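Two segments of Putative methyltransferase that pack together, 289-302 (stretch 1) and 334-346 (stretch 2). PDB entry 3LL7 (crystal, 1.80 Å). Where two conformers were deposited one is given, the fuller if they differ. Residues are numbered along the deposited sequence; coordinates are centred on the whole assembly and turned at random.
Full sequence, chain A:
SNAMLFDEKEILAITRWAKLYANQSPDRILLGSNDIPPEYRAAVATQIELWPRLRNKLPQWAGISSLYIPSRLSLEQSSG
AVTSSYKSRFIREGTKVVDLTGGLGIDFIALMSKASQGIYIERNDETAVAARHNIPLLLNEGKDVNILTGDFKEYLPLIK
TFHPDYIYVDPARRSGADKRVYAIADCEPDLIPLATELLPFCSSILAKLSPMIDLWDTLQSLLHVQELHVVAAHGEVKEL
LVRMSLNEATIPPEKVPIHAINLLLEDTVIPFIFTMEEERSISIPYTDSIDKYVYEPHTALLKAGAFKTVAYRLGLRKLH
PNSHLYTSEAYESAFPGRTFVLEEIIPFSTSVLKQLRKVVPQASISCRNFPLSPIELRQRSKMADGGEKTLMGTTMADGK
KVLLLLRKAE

Stretch 1 289-302: SIDKYVYEPHTALL
Stretch 2 334-346: AFPGRTFVLEEII

Two antiparallel strands, 293-297 and 337-346, form a ladder whose N-to-C directions lie at 151°, with axes 4.6 Å apart at closest approach. Both backbones are extended through the paired residues, with phi/psi -124/135 at Val 294 and -129/156 at Phe 340; Glu 343, at -104/-47, departs from this. The register pairs Tyr 293 with Val 341, Val 294 with Phe 340, Tyr 295 with Thr 339, Glu 296 with Arg 338 and Pro 297 with Gly 337.

Backbone hydrogen bonds fix that register. Val 294 N to Phe 340 O is 2.8 Å and Phe 340 N to Val 294 O 2.7 Å; Glu 296 N to Arg 338 O is 2.9 Å and Arg 338 N to Glu 296 O 2.8 Å. Leu 342 N to Lys 292 O, 2.8 Å, extends the ladder at one end, where a water donates to both Lys 292 O and Leu 342 O. At the other, His 298 N donates to Pro 336 O at 3.2 Å. Gly 337, at phi/psi 152/-141, brings CA within 3.2 Å of Glu 296 O; an ideal CB would lie 1.9 Å from that same Glu 296 O, a clash.

One salt bridge joins side chains on the face shared by Val 294 and Phe 340: Glu 296 OE1 to Arg 338 NH2, 2.7 Å, built from Glu 296 chi1 t, chi2 t and Arg 338 m, t, m, chi4 175°. OE1 meets the guanidinium at its edge.

Apolar and CH-pi contacts flank the ladder. Tyr 295 (m, chi2 -90°) sets CB over the Phe 335 ring face, 3.5 Å from its centroid, with Phe 335 at t, chi2 88°. The two ring planes meet obliquely at 44°. Tyr 295 CE1 also touches Thr 339 CG2 at 3.4 Å. Before strand 293-297 begins, Ile 290 (t, p) places CG2 3.5 Å from Leu 342 CD2.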

# COMPACT_ATOMS: atom_id res chain seq x y z
N SER A 289 -28.77 -3.51 -19.77
CA SER A 289 -29.51 -2.36 -19.23
C SER A 289 -29.06 -2.01 -17.82
O SER A 289 -28.55 -2.85 -17.06
CB SER A 289 -31.03 -2.64 -19.26
OG SER A 289 -31.32 -3.78 -18.47
N ILE A 290 -29.23 -0.73 -17.48
CA ILE A 290 -28.77 -0.22 -16.20
C ILE A 290 -29.91 -0.27 -15.21
O ILE A 290 -31.07 -0.12 -15.57
CB ILE A 290 -28.18 1.25 -16.36
CG1 ILE A 290 -27.18 1.61 -15.24
CG2 ILE A 290 -29.28 2.28 -16.46
CD1 ILE A 290 -25.88 0.75 -15.24
N ASP A 291 -29.57 -0.49 -13.94
CA ASP A 291 -30.56 -0.48 -12.88
C ASP A 291 -30.37 0.78 -12.01
O ASP A 291 -29.54 1.65 -12.29
CB ASP A 291 -30.47 -1.78 -12.02
CG ASP A 291 -31.09 -3.00 -12.68
OD1 ASP A 291 -32.15 -2.88 -13.31
OD2 ASP A 291 -30.53 -4.13 -12.52
N LYS A 292 -31.14 0.85 -10.93
CA LYS A 292 -31.22 2.04 -10.10
C LYS A 292 -29.91 2.37 -9.41
O LYS A 292 -29.54 3.53 -9.30
CB LYS A 292 -32.25 1.82 -8.99
CG LYS A 292 -32.51 3.05 -8.13
CD LYS A 292 -33.67 2.83 -7.14
CE LYS A 292 -33.87 4.09 -6.31
NZ LYS A 292 -34.37 3.71 -4.95
N TYR A 293 -29.26 1.34 -8.87
CA TYR A 293 -27.97 1.54 -8.18
C TYR A 293 -26.78 1.11 -9.03
O TYR A 293 -26.83 0.11 -9.77
CB TYR A 293 -28.01 0.81 -6.81
CG TYR A 293 -29.06 1.41 -5.89
CD1 TYR A 293 -28.81 2.60 -5.22
CD2 TYR A 293 -30.32 0.79 -5.71
CE1 TYR A 293 -29.79 3.18 -4.39
CE2 TYR A 293 -31.31 1.37 -4.86
CZ TYR A 293 -31.02 2.55 -4.21
OH TYR A 293 -31.96 3.15 -3.38
N VAL A 294 -25.72 1.91 -8.94
CA VAL A 294 -24.49 1.63 -9.66
C VAL A 294 -23.32 1.55 -8.69
O VAL A 294 -23.19 2.39 -7.80
CB VAL A 294 -24.27 2.67 -10.80
CG1 VAL A 294 -22.97 2.41 -11.51
CG2 VAL A 294 -25.41 2.57 -11.80
N TYR A 295 -22.48 0.53 -8.87
CA TYR A 295 -21.41 0.23 -7.91
C TYR A 295 -20.05 0.17 -8.58
O TYR A 295 -19.87 -0.54 -9.57
CB TYR A 295 -21.66 -1.14 -7.30
CG TYR A 295 -23.01 -1.25 -6.61
CD1 TYR A 295 -23.15 -0.92 -5.28
CD2 TYR A 295 -24.16 -1.68 -7.33
CE1 TYR A 295 -24.42 -1.04 -4.64
CE2 TYR A 295 -25.39 -1.79 -6.73
CZ TYR A 295 -25.52 -1.49 -5.38
OH TYR A 295 -26.76 -1.61 -4.78
N GLU A 296 -19.10 0.91 -8.01
CA GLU A 296 -17.72 0.93 -8.56
C GLU A 296 -16.74 0.37 -7.53
O GLU A 296 -16.55 0.98 -6.47
CB GLU A 296 -17.27 2.37 -8.92
CG GLU A 296 -15.92 2.39 -9.68
CD GLU A 296 -15.43 3.81 -10.01
OE1 GLU A 296 -15.88 4.78 -9.38
OE2 GLU A 296 -14.59 3.96 -10.93
N PRO A 297 -16.09 -0.76 -7.84
CA PRO A 297 -15.22 -1.44 -6.84
C PRO A 297 -13.93 -0.64 -6.60
O PRO A 297 -13.41 0.03 -7.53
CB PRO A 297 -14.90 -2.79 -7.49
CG PRO A 297 -14.97 -2.51 -8.94
CD PRO A 297 -16.18 -1.54 -9.07
N HIS A 298 -13.42 -0.74 -5.37
CA HIS A 298 -12.16 -0.06 -5.01
C HIS A 298 -10.94 -0.69 -5.67
O HIS A 298 -11.02 -1.78 -6.27
CB HIS A 298 -12.02 0.12 -3.51
CG HIS A 298 -11.99 -1.16 -2.72
ND1 HIS A 298 -11.01 -2.13 -2.89
CD2 HIS A 298 -12.77 -1.60 -1.71
CE1 HIS A 298 -11.22 -3.11 -2.03
NE2 HIS A 298 -12.28 -2.81 -1.30
N THR A 299 -9.80 -0.02 -5.57
CA THR A 299 -8.61 -0.44 -6.32
C THR A 299 -8.04 -1.78 -5.89
O THR A 299 -7.43 -2.48 -6.72
CB THR A 299 -7.49 0.63 -6.25
OG1 THR A 299 -7.12 0.90 -4.89
CG2 THR A 299 -7.99 1.95 -6.93
N ALA A 300 -8.23 -2.14 -4.63
CA ALA A 300 -7.70 -3.43 -4.14
C ALA A 300 -8.51 -4.58 -4.75
O ALA A 300 -7.93 -5.62 -5.12
CB ALA A 300 -7.71 -3.49 -2.61
N LEU A 301 -9.83 -4.41 -4.84
CA LEU A 301 -10.65 -5.42 -5.51
C LEU A 301 -10.24 -5.63 -6.97
O LEU A 301 -10.13 -6.75 -7.44
CB LEU A 301 -12.13 -5.09 -5.47
CG LEU A 301 -12.76 -5.60 -4.17
CD1 LEU A 301 -14.10 -4.99 -4.03
CD2 LEU A 301 -12.88 -7.16 -4.16
N LEU A 302 -10.04 -4.51 -7.67
CA LEU A 302 -9.60 -4.55 -9.06
C LEU A 302 -8.26 -5.26 -9.23
O LEU A 302 -8.11 -6.11 -10.10
CB LEU A 302 -9.52 -3.11 -9.62
CG LEU A 302 -10.87 -2.40 -9.82
CD1 LEU A 302 -10.63 -0.91 -10.17
CD2 LEU A 302 -11.70 -3.09 -10.88
N ALA A 334 -23.50 -2.04 1.86
CA ALA A 334 -22.14 -2.20 2.35
C ALA A 334 -21.17 -2.42 1.23
O ALA A 334 -20.17 -3.10 1.41
CB ALA A 334 -22.07 -3.36 3.36
N PHE A 335 -21.44 -1.84 0.06
CA PHE A 335 -20.61 -2.12 -1.09
C PHE A 335 -19.17 -1.63 -0.90
O PHE A 335 -18.96 -0.49 -0.48
CB PHE A 335 -21.20 -1.57 -2.40
CG PHE A 335 -20.36 -1.90 -3.59
CD1 PHE A 335 -20.56 -3.09 -4.28
CD2 PHE A 335 -19.35 -1.04 -3.99
CE1 PHE A 335 -19.75 -3.43 -5.37
CE2 PHE A 335 -18.54 -1.37 -5.08
CZ PHE A 335 -18.74 -2.56 -5.77
N PRO A 336 -18.20 -2.50 -1.21
CA PRO A 336 -16.73 -2.30 -1.24
C PRO A 336 -16.26 -1.46 -2.42
O PRO A 336 -15.67 -1.96 -3.37
CB PRO A 336 -16.20 -3.71 -1.46
CG PRO A 336 -17.29 -4.38 -2.25
CD PRO A 336 -18.56 -3.87 -1.63
N GLY A 337 -16.52 -0.18 -2.31
CA GLY A 337 -16.15 0.82 -3.30
C GLY A 337 -17.14 1.93 -3.18
O GLY A 337 -17.52 2.31 -2.06
N ARG A 338 -17.54 2.49 -4.31
CA ARG A 338 -18.44 3.64 -4.28
C ARG A 338 -19.80 3.16 -4.75
O ARG A 338 -19.88 2.32 -5.63
CB ARG A 338 -17.93 4.73 -5.22
CG ARG A 338 -16.65 5.32 -4.71
CD ARG A 338 -16.36 6.60 -5.33
NE ARG A 338 -15.95 6.46 -6.71
CZ ARG A 338 -15.72 7.51 -7.48
NH1 ARG A 338 -15.88 8.74 -6.99
NH2 ARG A 338 -15.34 7.35 -8.75
N THR A 339 -20.86 3.69 -4.15
CA THR A 339 -22.22 3.39 -4.59
C THR A 339 -22.93 4.67 -5.05
O THR A 339 -22.85 5.71 -4.40
CB THR A 339 -23.06 2.76 -3.45
OG1 THR A 339 -22.35 1.63 -2.92
CG2 THR A 339 -24.42 2.30 -3.99
N PHE A 340 -23.63 4.54 -6.17
CA PHE A 340 -24.28 5.67 -6.83
C PHE A 340 -25.74 5.34 -7.11
O PHE A 340 -26.12 4.17 -7.27
CB PHE A 340 -23.65 5.99 -8.18
CG PHE A 340 -22.16 6.31 -8.13
CD1 PHE A 340 -21.72 7.62 -7.99
CD2 PHE A 340 -21.22 5.29 -8.31
CE1 PHE A 340 -20.34 7.93 -8.00
CE2 PHE A 340 -19.83 5.57 -8.34
CZ PHE A 340 -19.38 6.89 -8.17
N VAL A 341 -26.54 6.39 -7.23
CA VAL A 341 -27.87 6.28 -7.79
C VAL A 341 -27.82 6.76 -9.21
O VAL A 341 -27.28 7.83 -9.51
CB VAL A 341 -28.88 7.15 -7.06
CG1 VAL A 341 -30.27 6.97 -7.72
CG2 VAL A 341 -28.90 6.77 -5.57
N LEU A 342 -28.38 5.95 -10.09
CA LEU A 342 -28.42 6.29 -11.53
C LEU A 342 -29.44 7.42 -11.77
O LEU A 342 -30.60 7.29 -11.37
CB LEU A 342 -28.85 5.07 -12.34
CG LEU A 342 -28.79 5.54 -13.81
CD1 LEU A 342 -27.43 5.35 -14.55
CD2 LEU A 342 -29.99 5.21 -14.64
N GLU A 343 -29.01 8.50 -12.41
CA GLU A 343 -29.95 9.62 -12.76
C GLU A 343 -30.33 9.61 -14.24
O GLU A 343 -31.50 9.78 -14.58
CB GLU A 343 -29.37 10.99 -12.39
CG GLU A 343 -29.10 11.11 -10.90
CD GLU A 343 -28.88 12.53 -10.42
OE1 GLU A 343 -28.46 13.43 -11.21
OE2 GLU A 343 -29.12 12.75 -9.21
N GLU A 344 -29.32 9.47 -15.10
CA GLU A 344 -29.53 9.36 -16.57
C GLU A 344 -28.56 8.37 -17.19
O GLU A 344 -27.41 8.21 -16.74
CB GLU A 344 -29.34 10.71 -17.29
CG GLU A 344 -30.19 11.89 -16.79
CD GLU A 344 -31.70 11.72 -17.04
OE1 GLU A 344 -32.12 10.99 -17.98
OE2 GLU A 344 -32.48 12.32 -16.27
N ILE A 345 -29.01 7.75 -18.28
CA ILE A 345 -28.13 6.94 -19.12
C ILE A 345 -28.24 7.46 -20.55
O ILE A 345 -29.36 7.62 -21.10
CB ILE A 345 -28.39 5.39 -19.02
CG1 ILE A 345 -27.50 4.62 -20.03
CG2 ILE A 345 -29.88 5.07 -19.20
CD1 ILE A 345 -27.34 3.08 -19.71
N ILE A 346 -27.09 7.78 -21.12
CA ILE A 346 -26.99 8.44 -22.43
C ILE A 346 -26.19 7.58 -23.41
O ILE A 346 -25.02 7.30 -23.16
CB ILE A 346 -26.30 9.80 -22.26
CG1 ILE A 346 -27.08 10.65 -21.23
CG2 ILE A 346 -26.19 10.55 -23.63
CD1 ILE A 346 -26.29 11.90 -20.80
O HOH W 1 -31.88 5.24 -10.08